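Local coordinates for protein histone-lysine N-methyltransferase, H3 lysine-9 specific SUVH4 (Arabidopsis thaliana, PDB 4QEO) that methylates a specific lysine of histone H3 to set a mark of transcriptional repression, binding methylated DNA and using S-adenosyl-L-methionine as methyl donor, at residues A[63-69]-A[181-186]; A[78-82]-A[108-112]; A[8-12]-A[525-529]; A[369-375]-A[492-498]. All coordinates share one frame; numbering follows the deposited sequence.

Contact 1 of 4, residues A[63-69]-A[181-186]. With nucleotides of chain B.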
# COMPACT_ATOMS: atom_id res chain seq x y z
N ILE A 63 12.43 7.55 -3.51
CA ILE A 63 12.59 6.33 -2.72
C ILE A 63 13.51 6.63 -1.55
O ILE A 63 14.75 6.65 -1.69
CB ILE A 63 13.15 5.16 -3.56
CG1 ILE A 63 12.20 4.88 -4.72
CG2 ILE A 63 13.34 3.91 -2.68
CD1 ILE A 63 12.64 3.77 -5.66
N ASP A 64 12.89 6.89 -0.41
CA ASP A 64 13.62 7.33 0.77
C ASP A 64 14.19 6.13 1.47
O ASP A 64 13.68 5.01 1.35
CB ASP A 64 12.70 8.05 1.76
CG ASP A 64 12.03 9.29 1.17
OD1 ASP A 64 12.63 9.98 0.32
OD2 ASP A 64 10.90 9.57 1.60
N VAL A 65 15.26 6.36 2.21
CA VAL A 65 15.77 5.34 3.11
C VAL A 65 14.65 4.91 4.06
O VAL A 65 13.95 5.75 4.66
CB VAL A 65 17.00 5.85 3.89
CG1 VAL A 65 17.49 4.80 4.89
CG2 VAL A 65 18.11 6.23 2.93
N GLY A 66 14.48 3.60 4.19
CA GLY A 66 13.36 3.03 4.93
C GLY A 66 12.22 2.56 4.05
O GLY A 66 11.29 1.89 4.52
N HIS A 67 12.25 2.90 2.77
CA HIS A 67 11.16 2.49 1.88
C HIS A 67 10.87 0.99 1.94
O HIS A 67 11.78 0.19 1.81
CB HIS A 67 11.48 2.87 0.44
CG HIS A 67 10.30 2.72 -0.48
ND1 HIS A 67 9.45 3.77 -0.75
CD2 HIS A 67 9.81 1.64 -1.13
CE1 HIS A 67 8.48 3.34 -1.55
NE2 HIS A 67 8.67 2.05 -1.79
N ARG A 68 9.61 0.62 2.14
CA ARG A 68 9.24 -0.79 2.16
C ARG A 68 8.69 -1.27 0.83
O ARG A 68 7.70 -0.74 0.32
CB ARG A 68 8.20 -1.05 3.24
CG ARG A 68 8.71 -0.94 4.65
CD ARG A 68 7.86 -1.80 5.55
NE ARG A 68 8.43 -1.98 6.88
CZ ARG A 68 8.07 -1.28 7.95
NH1 ARG A 68 7.14 -0.35 7.85
NH2 ARG A 68 8.64 -1.53 9.12
N PHE A 69 9.32 -2.30 0.27
CA PHE A 69 8.84 -2.95 -0.94
C PHE A 69 8.15 -4.24 -0.53
O PHE A 69 8.59 -4.89 0.41
CB PHE A 69 10.00 -3.26 -1.89
CG PHE A 69 10.64 -2.04 -2.51
CD1 PHE A 69 10.02 -1.35 -3.54
CD2 PHE A 69 11.87 -1.61 -2.07
CE1 PHE A 69 10.62 -0.24 -4.12
CE2 PHE A 69 12.50 -0.50 -2.63
CZ PHE A 69 11.88 0.19 -3.66
N VAL A 181 8.74 -8.72 3.24
CA VAL A 181 8.87 -7.34 2.88
C VAL A 181 10.35 -7.00 2.72
O VAL A 181 11.18 -7.59 3.37
CB VAL A 181 8.20 -6.46 3.92
CG1 VAL A 181 8.96 -6.46 5.20
CG2 VAL A 181 8.06 -5.07 3.43
N TYR A 182 10.66 -6.07 1.84
CA TYR A 182 12.04 -5.69 1.57
C TYR A 182 12.21 -4.22 1.93
O TYR A 182 11.50 -3.37 1.41
CB TYR A 182 12.36 -5.92 0.09
CG TYR A 182 12.32 -7.39 -0.27
CD1 TYR A 182 11.14 -7.98 -0.73
CD2 TYR A 182 13.45 -8.19 -0.12
CE1 TYR A 182 11.10 -9.35 -1.05
CE2 TYR A 182 13.41 -9.55 -0.44
CZ TYR A 182 12.24 -10.12 -0.90
OH TYR A 182 12.21 -11.48 -1.21
N THR A 183 13.12 -3.90 2.84
CA THR A 183 13.30 -2.49 3.20
C THR A 183 14.61 -1.99 2.63
O THR A 183 15.67 -2.60 2.83
CB THR A 183 13.31 -2.27 4.72
OG1 THR A 183 14.44 -2.94 5.29
CG2 THR A 183 12.02 -2.81 5.33
N TYR A 184 14.54 -0.89 1.89
CA TYR A 184 15.74 -0.18 1.48
C TYR A 184 16.37 0.48 2.70
O TYR A 184 15.76 1.36 3.33
CB TYR A 184 15.40 0.87 0.42
CG TYR A 184 16.56 1.80 0.12
CD1 TYR A 184 17.82 1.29 -0.15
CD2 TYR A 184 16.38 3.18 0.10
CE1 TYR A 184 18.89 2.13 -0.41
CE2 TYR A 184 17.44 4.03 -0.16
CZ TYR A 184 18.69 3.50 -0.41
OH TYR A 184 19.75 4.35 -0.68
N ASP A 185 17.61 0.10 3.03
CA ASP A 185 18.21 0.52 4.28
C ASP A 185 19.30 1.59 4.12
O ASP A 185 20.00 1.91 5.08
CB ASP A 185 18.76 -0.70 5.03
CG ASP A 185 17.65 -1.58 5.59
OD1 ASP A 185 16.48 -1.12 5.67
OD2 ASP A 185 17.93 -2.74 5.95
N GLY A 186 19.44 2.12 2.91
CA GLY A 186 20.39 3.20 2.67
C GLY A 186 21.63 2.80 1.89
O GLY A 186 21.77 1.64 1.46
P DT B 9 9.77 -12.62 -3.51
OP1 DT B 9 9.27 -11.40 -4.03
OP2 DT B 9 10.16 -12.71 -2.14
O5' DT B 9 8.72 -13.76 -3.80
C5' DT B 9 8.05 -13.83 -5.06
C4' DT B 9 7.32 -15.14 -5.22
O4' DT B 9 8.25 -16.20 -5.43
C3' DT B 9 6.46 -15.59 -4.04
O3' DT B 9 5.11 -15.23 -4.28
C2' DT B 9 6.61 -17.10 -4.01
C1' DT B 9 7.58 -17.41 -5.14
N1 DT B 9 8.60 -18.40 -4.83
C2 DT B 9 8.77 -19.46 -5.69
O2 DT B 9 8.07 -19.64 -6.67
N3 DT B 9 9.79 -20.31 -5.36
C4 DT B 9 10.64 -20.20 -4.29
O4 DT B 9 11.52 -21.02 -4.13
C5 DT B 9 10.43 -19.05 -3.44
C7 DT B 9 11.30 -18.86 -2.24
C6 DT B 9 9.44 -18.21 -3.76
P DA B 8 15.78 -13.46 -2.54
OP1 DA B 8 16.08 -12.09 -2.27
OP2 DA B 8 14.92 -14.17 -1.67
O5' DA B 8 15.11 -13.38 -3.97
C5' DA B 8 14.40 -14.49 -4.49
C4' DA B 8 13.07 -14.04 -5.03
O4' DA B 8 12.64 -14.98 -6.01
C3' DA B 8 11.97 -14.01 -3.99
O3' DA B 8 10.97 -13.07 -4.38
C2' DA B 8 11.52 -15.46 -3.97
C1' DA B 8 11.82 -15.96 -5.38
N9 DA B 8 12.52 -17.24 -5.49
C8 DA B 8 13.46 -17.78 -4.66
N7 DA B 8 13.93 -18.93 -5.08
C5 DA B 8 13.25 -19.15 -6.26
C6 DA B 8 13.30 -20.21 -7.19
N6 DA B 8 14.09 -21.27 -7.08
N1 DA B 8 12.50 -20.12 -8.27
C2 DA B 8 11.70 -19.05 -8.40
N3 DA B 8 11.58 -18.00 -7.60
C4 DA B 8 12.39 -18.11 -6.54

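Contact 2 of 4, residues A[78-82]-A[108-112]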
# COMPACT_ATOMS: atom_id res chain seq x y z
N VAL A 78 9.81 -0.42 -10.32
CA VAL A 78 10.30 0.97 -10.24
C VAL A 78 11.68 1.20 -10.88
O VAL A 78 12.06 2.33 -11.19
CB VAL A 78 10.29 1.50 -8.80
CG1 VAL A 78 8.87 1.48 -8.26
CG2 VAL A 78 11.16 0.68 -7.93
N GLY A 79 12.42 0.12 -11.09
CA GLY A 79 13.76 0.26 -11.64
C GLY A 79 14.83 0.36 -10.55
O GLY A 79 15.98 0.68 -10.84
N PHE A 80 14.42 0.09 -9.30
CA PHE A 80 15.29 0.14 -8.11
C PHE A 80 16.29 -1.04 -8.08
O PHE A 80 17.46 -0.88 -7.72
CB PHE A 80 14.40 0.12 -6.85
CG PHE A 80 15.15 0.12 -5.54
CD1 PHE A 80 15.54 -1.08 -4.95
CD2 PHE A 80 15.45 1.31 -4.89
CE1 PHE A 80 16.22 -1.08 -3.72
CE2 PHE A 80 16.13 1.32 -3.66
CZ PHE A 80 16.52 0.13 -3.08
N HIS A 81 15.79 -2.22 -8.43
CA HIS A 81 16.62 -3.42 -8.54
C HIS A 81 16.03 -4.26 -9.67
O HIS A 81 14.89 -4.72 -9.59
CB HIS A 81 16.64 -4.19 -7.21
CG HIS A 81 17.72 -5.23 -7.11
ND1 HIS A 81 18.92 -5.00 -6.47
CD2 HIS A 81 17.77 -6.51 -7.56
CE1 HIS A 81 19.66 -6.10 -6.53
NE2 HIS A 81 18.99 -7.03 -7.18
N ASN A 82 16.81 -4.46 -10.73
CA ASN A 82 16.27 -4.89 -12.02
C ASN A 82 16.26 -6.38 -12.33
O ASN A 82 15.89 -6.78 -13.43
CB ASN A 82 16.95 -4.11 -13.15
CG ASN A 82 16.61 -2.64 -13.11
OD1 ASN A 82 15.55 -2.21 -13.60
ND2 ASN A 82 17.49 -1.84 -12.49
N VAL A 108 25.28 -1.33 -8.10
CA VAL A 108 24.49 -0.20 -7.61
C VAL A 108 23.51 -0.58 -6.51
O VAL A 108 23.11 0.28 -5.74
CB VAL A 108 23.72 0.54 -8.74
CG1 VAL A 108 24.71 1.08 -9.77
CG2 VAL A 108 22.65 -0.36 -9.38
N SER A 109 23.16 -1.86 -6.42
CA SER A 109 22.11 -2.31 -5.49
C SER A 109 22.28 -3.79 -5.15
O SER A 109 22.47 -4.63 -6.05
CB SER A 109 20.71 -2.05 -6.10
OG SER A 109 19.67 -2.56 -5.26
N ILE A 110 22.24 -4.11 -3.85
CA ILE A 110 22.25 -5.51 -3.44
C ILE A 110 21.07 -5.83 -2.55
O ILE A 110 20.52 -4.96 -1.91
CB ILE A 110 23.57 -5.92 -2.71
CG1 ILE A 110 23.69 -5.16 -1.38
CG2 ILE A 110 24.77 -5.63 -3.61
CD1 ILE A 110 24.81 -5.66 -0.49
N VAL A 111 20.70 -7.10 -2.51
CA VAL A 111 19.62 -7.53 -1.63
C VAL A 111 20.14 -8.60 -0.68
O VAL A 111 20.72 -9.60 -1.11
CB VAL A 111 18.45 -8.12 -2.45
CG1 VAL A 111 17.35 -8.61 -1.53
CG2 VAL A 111 17.91 -7.07 -3.44
N MET A 112 19.91 -8.41 0.62
CA MET A 112 20.29 -9.41 1.61
C MET A 112 19.03 -10.11 2.11
O MET A 112 18.17 -9.49 2.75
CB MET A 112 20.99 -8.75 2.82
CG MET A 112 22.05 -7.72 2.50
SD MET A 112 22.56 -6.76 3.98
CE MET A 112 22.74 -8.07 5.19

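Contact 3 of 4, residues A[8-12]-A[525-529]. With ZN (zinc ion), chain I.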
# COMPACT_ATOMS: atom_id res chain seq x y z
N LEU A 8 3.92 14.66 -10.28
CA LEU A 8 5.03 15.53 -10.63
C LEU A 8 6.27 15.29 -9.76
O LEU A 8 7.35 14.96 -10.26
CB LEU A 8 4.62 17.01 -10.60
CG LEU A 8 3.50 17.61 -9.72
CD1 LEU A 8 3.59 17.26 -8.23
CD2 LEU A 8 3.50 19.12 -9.89
N GLU A 9 6.09 15.48 -8.45
CA GLU A 9 7.15 15.32 -7.46
C GLU A 9 7.53 13.84 -7.36
O GLU A 9 6.68 12.96 -7.51
CB GLU A 9 6.62 15.87 -6.11
CG GLU A 9 7.61 15.92 -4.96
CD GLU A 9 7.67 14.63 -4.19
OE1 GLU A 9 6.65 13.92 -4.17
OE2 GLU A 9 8.74 14.33 -3.61
N PRO A 10 8.83 13.55 -7.15
CA PRO A 10 9.31 12.16 -7.22
C PRO A 10 8.58 11.13 -6.36
O PRO A 10 8.36 10.01 -6.84
CB PRO A 10 10.79 12.28 -6.82
CG PRO A 10 11.18 13.64 -7.27
CD PRO A 10 9.95 14.51 -7.04
N HIS A 11 8.22 11.47 -5.12
CA HIS A 11 7.47 10.53 -4.30
C HIS A 11 6.13 10.15 -4.94
O HIS A 11 5.71 9.00 -4.91
CB HIS A 11 7.24 11.08 -2.88
CG HIS A 11 8.51 11.25 -2.11
ND1 HIS A 11 9.38 12.30 -2.32
CD2 HIS A 11 9.08 10.48 -1.15
CE1 HIS A 11 10.42 12.18 -1.52
NE2 HIS A 11 10.26 11.09 -0.80
N LEU A 12 5.47 11.13 -5.55
CA LEU A 12 4.21 10.83 -6.21
C LEU A 12 4.41 9.99 -7.48
O LEU A 12 3.59 9.13 -7.81
CB LEU A 12 3.43 12.11 -6.51
CG LEU A 12 2.44 12.55 -5.43
CD1 LEU A 12 2.41 11.59 -4.22
CD2 LEU A 12 2.70 13.98 -4.97
N ALA A 525 1.98 16.55 4.14
CA ALA A 525 2.43 16.11 2.83
C ALA A 525 3.33 17.16 2.21
O ALA A 525 3.15 18.36 2.44
CB ALA A 525 1.25 15.83 1.93
N LEU A 526 4.30 16.70 1.42
CA LEU A 526 5.28 17.58 0.81
C LEU A 526 4.68 18.55 -0.21
O LEU A 526 5.25 19.61 -0.48
CB LEU A 526 6.40 16.75 0.16
CG LEU A 526 7.24 15.90 1.11
CD1 LEU A 526 7.99 14.82 0.34
CD2 LEU A 526 8.22 16.77 1.88
N ASN A 527 3.52 18.19 -0.77
CA ASN A 527 2.82 19.06 -1.72
C ASN A 527 1.40 19.35 -1.22
O ASN A 527 0.41 18.97 -1.85
CB ASN A 527 2.78 18.43 -3.11
CG ASN A 527 4.10 17.78 -3.50
OD1 ASN A 527 4.12 16.65 -3.99
ND2 ASN A 527 5.20 18.48 -3.27
N CYS A 528 1.33 20.07 -0.11
CA CYS A 528 0.13 20.15 0.71
C CYS A 528 -0.98 21.10 0.22
O CYS A 528 -2.11 21.02 0.70
CB CYS A 528 0.54 20.52 2.14
SG CYS A 528 -0.78 20.71 3.36
N ARG A 529 -0.68 22.02 -0.68
CA ARG A 529 -1.64 23.08 -1.05
C ARG A 529 -2.25 23.84 0.15
O ARG A 529 -3.06 24.76 -0.02
CB ARG A 529 -2.72 22.56 -2.04
CG ARG A 529 -3.99 21.95 -1.43
CD ARG A 529 -5.20 22.87 -1.57
NE ARG A 529 -6.15 22.42 -2.59
CZ ARG A 529 -7.31 21.82 -2.34
NH1 ARG A 529 -7.68 21.59 -1.09
NH2 ARG A 529 -8.10 21.46 -3.34
ZN ZN I . -2.40 18.96 3.07

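Contact 4 of 4, residues A[369-375]-A[492-498]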
# COMPACT_ATOMS: atom_id res chain seq x y z
N VAL A 369 -6.70 7.57 12.35
CA VAL A 369 -6.72 6.11 12.37
C VAL A 369 -5.45 5.56 11.73
O VAL A 369 -4.98 6.08 10.72
CB VAL A 369 -7.96 5.53 11.64
CG1 VAL A 369 -7.89 4.00 11.55
CG2 VAL A 369 -9.25 5.97 12.34
N ARG A 370 -4.88 4.51 12.34
CA ARG A 370 -3.76 3.81 11.71
C ARG A 370 -3.94 2.31 11.80
O ARG A 370 -4.82 1.82 12.49
CB ARG A 370 -2.41 4.24 12.31
CG ARG A 370 -2.26 3.96 13.80
CD ARG A 370 -1.08 4.76 14.40
NE ARG A 370 -0.93 4.51 15.83
CZ ARG A 370 -0.40 5.38 16.69
NH1 ARG A 370 0.03 6.56 16.27
NH2 ARG A 370 -0.30 5.07 17.97
N SER A 371 -3.10 1.57 11.07
CA SER A 371 -3.19 0.12 11.08
C SER A 371 -2.00 -0.52 11.79
O SER A 371 -0.88 -0.01 11.73
CB SER A 371 -3.29 -0.42 9.66
OG SER A 371 -3.29 -1.84 9.67
N TRP A 372 -2.26 -1.64 12.45
CA TRP A 372 -1.20 -2.36 13.16
C TRP A 372 -0.61 -3.45 12.29
O TRP A 372 0.38 -4.06 12.64
CB TRP A 372 -1.74 -2.99 14.44
CG TRP A 372 -1.96 -2.00 15.54
CD1 TRP A 372 -1.81 -0.65 15.48
CD2 TRP A 372 -2.36 -2.30 16.88
NE1 TRP A 372 -2.10 -0.09 16.70
CE2 TRP A 372 -2.44 -1.08 17.58
CE3 TRP A 372 -2.66 -3.49 17.55
CZ2 TRP A 372 -2.81 -1.02 18.92
CZ3 TRP A 372 -3.03 -3.42 18.88
CH2 TRP A 372 -3.11 -2.20 19.55
N GLU A 373 -1.24 -3.70 11.15
CA GLU A 373 -0.73 -4.70 10.23
C GLU A 373 -0.72 -4.19 8.80
O GLU A 373 -1.27 -3.13 8.49
CB GLU A 373 -1.56 -5.99 10.31
CG GLU A 373 -2.95 -5.81 10.88
CD GLU A 373 -3.77 -7.09 10.86
OE1 GLU A 373 -4.89 -7.10 11.42
OE2 GLU A 373 -3.30 -8.09 10.27
N TYR A 374 -0.07 -4.95 7.93
CA TYR A 374 0.04 -4.62 6.52
C TYR A 374 -1.32 -4.65 5.83
O TYR A 374 -2.11 -5.55 6.07
CB TYR A 374 1.01 -5.60 5.85
CG TYR A 374 2.46 -5.34 6.22
CD1 TYR A 374 3.18 -4.33 5.60
CD2 TYR A 374 3.11 -6.10 7.19
CE1 TYR A 374 4.51 -4.08 5.94
CE2 TYR A 374 4.43 -5.85 7.54
CZ TYR A 374 5.12 -4.84 6.91
OH TYR A 374 6.44 -4.59 7.25
N ILE A 375 -1.58 -3.63 5.01
CA ILE A 375 -2.80 -3.58 4.20
C ILE A 375 -2.45 -3.59 2.70
O ILE A 375 -1.88 -2.62 2.17
CB ILE A 375 -3.63 -2.32 4.51
CG1 ILE A 375 -4.00 -2.30 6.00
CG2 ILE A 375 -4.88 -2.29 3.65
CD1 ILE A 375 -4.82 -1.10 6.41
N ILE A 492 0.05 -0.58 2.43
CA ILE A 492 0.22 0.24 3.63
C ILE A 492 0.96 -0.55 4.70
O ILE A 492 0.65 -1.72 4.95
CB ILE A 492 -1.17 0.73 4.13
CG1 ILE A 492 -1.86 1.53 3.02
CG2 ILE A 492 -1.03 1.56 5.40
CD1 ILE A 492 -3.33 1.86 3.26
N SER A 493 1.96 0.08 5.32
CA SER A 493 2.73 -0.57 6.38
C SER A 493 2.11 -0.28 7.74
O SER A 493 1.38 0.70 7.90
CB SER A 493 4.19 -0.07 6.37
OG SER A 493 4.88 -0.47 5.20
N PRO A 494 2.41 -1.12 8.75
CA PRO A 494 1.93 -0.89 10.11
C PRO A 494 2.29 0.51 10.65
O PRO A 494 3.37 1.01 10.35
CB PRO A 494 2.66 -1.96 10.92
CG PRO A 494 2.84 -3.08 9.94
CD PRO A 494 3.11 -2.41 8.63
N MET A 495 1.38 1.11 11.41
CA MET A 495 1.55 2.44 12.02
C MET A 495 1.46 3.62 11.06
O MET A 495 1.54 4.78 11.49
CB MET A 495 2.83 2.52 12.87
CG MET A 495 2.84 1.53 14.00
SD MET A 495 1.32 1.62 14.96
CE MET A 495 1.38 0.03 15.77
N GLN A 496 1.28 3.36 9.77
CA GLN A 496 0.99 4.44 8.83
C GLN A 496 -0.46 4.92 8.99
O GLN A 496 -1.39 4.12 9.01
CB GLN A 496 1.30 4.00 7.40
CG GLN A 496 2.80 3.92 7.10
CD GLN A 496 3.11 3.58 5.65
OE1 GLN A 496 2.27 3.07 4.90
NE2 GLN A 496 4.34 3.87 5.24
N GLU A 497 -0.63 6.24 9.13
CA GLU A 497 -1.97 6.81 9.23
C GLU A 497 -2.72 6.55 7.94
O GLU A 497 -2.16 6.67 6.85
CB GLU A 497 -1.92 8.33 9.53
CG GLU A 497 -3.33 8.95 9.62
CD GLU A 497 -3.33 10.38 10.15
OE1 GLU A 497 -2.25 10.92 10.47
OE2 GLU A 497 -4.43 10.96 10.26
N LEU A 498 -3.99 6.18 8.06
CA LEU A 498 -4.83 5.96 6.89
C LEU A 498 -5.48 7.29 6.53
O LEU A 498 -6.01 7.97 7.40
CB LEU A 498 -5.92 4.92 7.18
CG LEU A 498 -5.47 3.58 7.78
CD1 LEU A 498 -6.66 2.63 7.97
CD2 LEU A 498 -4.39 2.93 6.93
O HOH W 1 -6.65 9.26 10.14
O HOH W 2 1.50 6.76 13.26

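Contact 1 of 4, residues A[63-69]-A[181-186]
Tyr184 lays its ring into the bend formed by Ile63, Asp64 and Val65. With CG anti to the backbone N (chi1 170°), the ring swings off the strand, and its CD2 comes edge-on to Asp64 O at 3.5 Å. Val65 CG2 packs on Tyr184 CE2 at 3.9 Å, whereas the Ile63 and Tyr184 side chains cross at about a right angle. Gly186 N lies above one ring face, toward the rim. The hydroxyl bonds to Asp59, and Phe80 joins the ring edge-to-face.

Phe69 packs its ring against His67, whose CD2 stands over the middle, 3.5 Å above the plane, and Phe69 CB meets Tyr182 CB at 4.1 Å. The Tyr182 ring leads away toward the DNA, where its OH donates to DT9 of chain B OP2 at 2.6 Å, that oxygen lying in the ring plane; Arg180 also bonds to this hydroxyl. In the non-hydrogen-bonded pair Arg68–Thr183 the side chains lie side by side, pointing the same way, Arg68 CG next to Thr183 CG2.

A short antiparallel ladder of the SRA domain underlies this packing. Phe69 and Tyr182 form a hydrogen-bonded pair, and Gly66 N, in the type II turn from Asp64 to His67, donates to Tyr184 O at 2.7 Å. One strand thus serves both: Tyr184 packs on the turn, and Tyr182 gives a phenolic O-H to the DNA backbone, not to a base.

Contact 2 of 4, residues A[78-82]-A[108-112]
His81 reaches from the loop after helix 72-78 to Ser109 and Val111 on strand 106-112, within the SRA domain. At the start of this part of the strand, Val108 and Ser109 both face Asp89 in a classic beta bulge, and the Ser109 CB is turned toward the loop.

The histidine side chain leaves the backbone with CG anti to N (chi1 -166°), which carries the ring across to the strand. His81 CB is still 4.0 Å from Ser109 OG, and CG touches both that hydroxyl and the Val111 methyl CG2. ND1 is the polar contact: His81 ND1 and Ser109 OG are hydrogen-bonded at 2.8 Å, almost straight (178°), with the oxygen lying at the ring edge near its plane. Next round the ring, His81 CE1 approaches Ser109 O to 3.2 Å. The same His81 CE1 lies 3.7 Å from Val111 CG2. NE2, on the far side, bonds to Asn86 O, so both ring nitrogens are engaged and the rotation of the ring is fixed by two polar partners. CD2 is the carbon most distant from Ser109, and it too lies beneath the valine methyl.

Phe80, just before the histidine, brings its CE1 to 4.1 Å from Ser109 OG. Val111 also packs on a phosphate of the bound DNA, and Arg72 touches both Val111 and His81. The imidazole meets the strand with a polar edge and an apolar face: Val111 CG2 sits over its middle, 3.8 Å from the centroid and 13° off the ring normal, a CH-pi contact.

Contact 3 of 4, residues A[8-12]-A[525-529]
Asn527 directs its amide oxygen at hydrocarbon: OD1 lies 3.4 Å from Glu9 CB and close to Leu12 CD2. As modelled, this buried oxygen has no polar partner, though the residue is poorly ordered and the amide's orientation is uncertain. No hydrogen bond joins the two segments, and the carboxylate of Glu9 and the amide of Asn527 are turned 57° apart.

Leu526 makes the better-defined touch. Its CD1 methyl hangs over one face of the His11 ring, toward the rim, 4.2 Å from the centroid and 22° off the ring normal, a CH-pi contact; the same methyl is 4.1 Å from Glu9 OE2.

Glu9 is the N-cap of helix 10-30. Bent at chi2 (-87°), its chain folds the carboxylate back over the first turn, where OE1 weakly accepts from Leu12 N and OE2 weakly from His11 N; OE2 also lies against His11 ND1, modelled too close to weigh. Replacing Glu9 with an alanine would probably leave these amides without their cap and open a gap beside His11 and Leu526.

Next to Asn527 in sequence, Cys528 SG binds zinc at 2.4 Å; Cys521 and Cys523 of the post-SET region and Cys463 of the SET domain complete the site. The N-terminal helix meets this metal-bound loop through methyls and a capped helix end, a surface contact resting on van der Waals packing rather than on specific polar bonds.

Contact 4 of 4, residues A[369-375]-A[492-498]
Pro494 CD covers one face of the Tyr374 ring, 3.4 Å from the centroid in a CH-pi contact, while Ser493 OG approaches CE1 obliquely and Phe70 meets the ring at nearly a right angle. At the Trp372 indole, Met495 arrives obliquely, its CE 3.3 Å from CD1 and its SD in a Met-aromatic contact; Glu358 takes the indole N-H.

In the SET domain, a type II turn from Ser493 to Gln496 is docked along the end of strand 367-371. Met495 chi2 (-50°) bends the chain back across the turn, so that SD also lies 3.8 Å from Arg370 NE, whose salt bridge goes to Glu358. Backbone bonds tie Ile375 to Ile492 in both directions, Met495 N to Ser371 O, and Leu498 N to Val369 O at 2.8 Å. Ile375 CD1 and Leu498 CD2 meet tip to tip at 4.1 Å.

With an alanine at Tyr374, Pro494 would probably lose the ring beneath its CD and a gap would open beside Ser493.

Glu497 salt-bridges Lys365 and hydrogen-bonds Asn460, both probably at the S-adenosyl-L-methionine site. A water joins it to the strand, accepting from Val369 N and donating to Glu497 OE2, 2.8 Å from each, and to Leu498 O.

Contacts 1 and 2 are buried in the SRA domain and share one sheet, contact 2 nested in the loop that contact 1 closes; Phe80 joins them by packing on Phe69 and Tyr184. Contact 1 relies on strand pairing, contact 2 on a single side-chain hydrogen bond at the edge of an imidazole whose face carries a methyl. Contact 4, partly buried in the SET domain, again combines backbone bonds with ring packing, and its Tyr374 and Ser493 touch Arg68 of contact 1, so the two domains meet there. Contact 3 lies at the surface, without hydrogen bonds across it, and brings the N-terminal helix to the post-SET zinc loop; His11 weakly bonds to Asp64 of contact 1.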